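Local coordinates for protein 2,3-bisphosphoglycerate-independent phosphoglycerate mutase (Pyrococcus horikoshii, PDB 2ZKT) that probably interconverts 2-phosphoglycerate and 3-phosphoglycerate in glycolysis, as a metal-binding mutase of the alkaline phosphatase superfamily, at residues B[35-40]-B[325-330]. Sequence-based numbering, arbitrary orientation.
Sequences PNMDKL and RMIGYI
N36 lays the flat face of its amide on the backbone of G328. G328 CA is almost equally far from three amide atoms: N36 CG at 3.4 Å, ND2 at 3.4 Å and OD1 at 3.5 Å. The amide turns that face to the helix because CG stands beside the backbone N and chi2 is -67°. A CB on residue 328 would run into N36 ND2, and the bare backbone of G328 lets the helices come close. The two CA atoms of N36 and G328 are 5.6 Å apart. ND2 also hydrogen-bonds to a residue adjoining one of the two segments, which would help to keep the amide from turning. An alanine in place of N36 would probably open a gap over G328 and leave ND2's partner without its mate.

The apolar part centres on I327. Its two branches meet different residues. I327 CD1 lies 3.7 Å from both SD and CG of M37, and the two side chains cross at about a right angle. The other branch, I327 CG2, meets L40 CD1 at 4.1 Å.

The axes of the two short helical segments pass 8.8 Å apart, and their directions differ by 57°. D324 adds a polar tie in the first turn of helix 35-43, where its OD2 accepts a hydrogen bond from N36 N and its OD1 one from M37 N. L331 extends the packing beside N36 and L40, while M326 and Y329 pack on helix 280-291. Helices 35-43 and 313-331 thus pack together against the mixed sheet of an alkaline-phosphatase-superfamily alpha/beta domain, with M37 and I330 both reaching strand 6-12.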
loop_
_atom_site.group_PDB
_atom_site.type_symbol
_atom_site.label_atom_id
_atom_site.label_comp_id
_atom_site.label_asym_id
_atom_site.label_seq_id
_atom_site.Cartn_x
_atom_site.Cartn_y
_atom_site.Cartn_z
ATOM N N PRO B 35 2.922 -0.108 5.532
ATOM C CA PRO B 35 4.117 0.161 6.346
ATOM C C PRO B 35 4.276 -0.658 7.631
ATOM O O PRO B 35 5.400 -0.908 8.062
ATOM C CB PRO B 35 4.012 1.664 6.616
ATOM C CG PRO B 35 2.526 1.885 6.701
ATOM C CD PRO B 35 2.022 1.070 5.513
ATOM N N ASN B 36 3.163 -1.077 8.249
ATOM C CA ASN B 36 3.223 -1.855 9.495
ATOM C C ASN B 36 3.638 -3.314 9.284
ATOM O O ASN B 36 4.476 -3.841 10.021
ATOM C CB ASN B 36 1.879 -1.769 10.242
ATOM C CG ASN B 36 1.660 -0.390 10.883
ATOM O OD1 ASN B 36 2.368 -0.013 11.814
ATOM N ND2 ASN B 36 0.692 0.369 10.366
ATOM N N MET B 37 3.067 -3.972 8.280
ATOM C CA MET B 37 3.465 -5.350 8.013
ATOM C C MET B 37 4.924 -5.353 7.497
ATOM O O MET B 37 5.693 -6.279 7.799
ATOM C CB MET B 37 2.493 -6.016 7.015
ATOM C CG MET B 37 1.115 -6.318 7.653
ATOM S SD MET B 37 -0.097 -7.205 6.618
ATOM C CE MET B 37 -1.025 -5.828 5.852
ATOM N N ASP B 38 5.318 -4.313 6.748
ATOM C CA ASP B 38 6.700 -4.221 6.244
ATOM C C ASP B 38 7.668 -4.067 7.429
ATOM O O ASP B 38 8.777 -4.609 7.413
ATOM C CB ASP B 38 6.886 -3.012 5.302
ATOM C CG ASP B 38 6.110 -3.156 3.986
ATOM O OD1 ASP B 38 5.405 -4.185 3.815
ATOM O OD2 ASP B 38 6.207 -2.234 3.129
ATOM N N LYS B 39 7.248 -3.313 8.446
ATOM C CA LYS B 39 8.069 -3.107 9.635
ATOM C C LYS B 39 8.247 -4.456 10.344
ATOM O O LYS B 39 9.357 -4.819 10.758
ATOM C CB LYS B 39 7.379 -2.107 10.579
ATOM C CG LYS B 39 8.110 -1.895 11.899
ATOM C CD LYS B 39 7.141 -1.941 13.082
ATOM C CE LYS B 39 6.135 -0.786 13.033
ATOM N NZ LYS B 39 6.119 0.036 14.286
ATOM N N LEU B 40 7.143 -5.194 10.484
ATOM C CA LEU B 40 7.186 -6.502 11.138
ATOM C C LEU B 40 8.016 -7.515 10.331
ATOM O O LEU B 40 8.770 -8.316 10.907
ATOM C CB LEU B 40 5.758 -7.031 11.345
ATOM C CG LEU B 40 4.950 -6.339 12.450
ATOM C CD1 LEU B 40 3.526 -6.921 12.483
ATOM C CD2 LEU B 40 5.648 -6.537 13.798
ATOM N N ARG B 325 -3.578 -0.807 8.906
ATOM C CA ARG B 325 -3.868 0.174 9.958
ATOM C C ARG B 325 -4.386 -0.569 11.196
ATOM O O ARG B 325 -4.037 -0.226 12.331
ATOM C CB ARG B 325 -4.911 1.199 9.483
ATOM C CG ARG B 325 -4.497 1.933 8.213
ATOM C CD ARG B 325 -5.447 3.076 7.851
ATOM N NE ARG B 325 -5.242 3.477 6.454
ATOM C CZ ARG B 325 -6.026 3.096 5.442
ATOM N NH1 ARG B 325 -7.080 2.313 5.669
ATOM N NH2 ARG B 325 -5.740 3.473 4.194
ATOM N N MET B 326 -5.220 -1.586 10.965
ATOM C CA MET B 326 -5.761 -2.394 12.062
ATOM C C MET B 326 -4.573 -2.981 12.827
ATOM O O MET B 326 -4.532 -2.942 14.062
ATOM C CB MET B 326 -6.649 -3.527 11.501
ATOM C CG MET B 326 -7.080 -4.566 12.529
ATOM S SD MET B 326 -8.021 -5.949 11.796
ATOM C CE MET B 326 -6.627 -6.955 11.042
ATOM N N ILE B 327 -3.600 -3.519 12.084
ATOM C CA ILE B 327 -2.399 -4.107 12.687
ATOM C C ILE B 327 -1.575 -3.014 13.369
ATOM O O ILE B 327 -1.033 -3.223 14.456
ATOM C CB ILE B 327 -1.539 -4.823 11.610
ATOM C CG1 ILE B 327 -2.294 -6.068 11.107
ATOM C CG2 ILE B 327 -0.163 -5.206 12.183
ATOM C CD1 ILE B 327 -2.045 -6.398 9.649
ATOM N N GLY B 328 -1.491 -1.848 12.724
ATOM C CA GLY B 328 -0.745 -0.732 13.296
ATOM C C GLY B 328 -1.276 -0.353 14.676
ATOM O O GLY B 328 -0.510 0.008 15.577
ATOM N N TYR B 329 -2.594 -0.430 14.850
ATOM C CA TYR B 329 -3.198 -0.117 16.145
ATOM C C TYR B 329 -2.694 -1.132 17.186
ATOM O O TYR B 329 -2.189 -0.751 18.252
ATOM C CB TYR B 329 -4.732 -0.193 16.055
ATOM C CG TYR B 329 -5.421 -0.019 17.398
ATOM C CD1 TYR B 329 -5.630 1.257 17.945
ATOM C CD2 TYR B 329 -5.809 -1.133 18.150
ATOM C CE1 TYR B 329 -6.205 1.412 19.210
ATOM C CE2 TYR B 329 -6.379 -0.991 19.417
ATOM C CZ TYR B 329 -6.575 0.281 19.944
ATOM O OH TYR B 329 -7.115 0.410 21.210
ATOM N N ILE B 330 -2.827 -2.426 16.869
ATOM C CA ILE B 330 -2.387 -3.483 17.776
ATOM C C ILE B 330 -0.929 -3.325 18.189
ATOM O O ILE B 330 -0.596 -3.465 19.372
ATOM C CB ILE B 330 -2.559 -4.888 17.148
ATOM C CG1 ILE B 330 -4.046 -5.159 16.880
ATOM C CG2 ILE B 330 -1.978 -5.947 18.076
ATOM C CD1 ILE B 330 -4.307 -6.407 16.041
#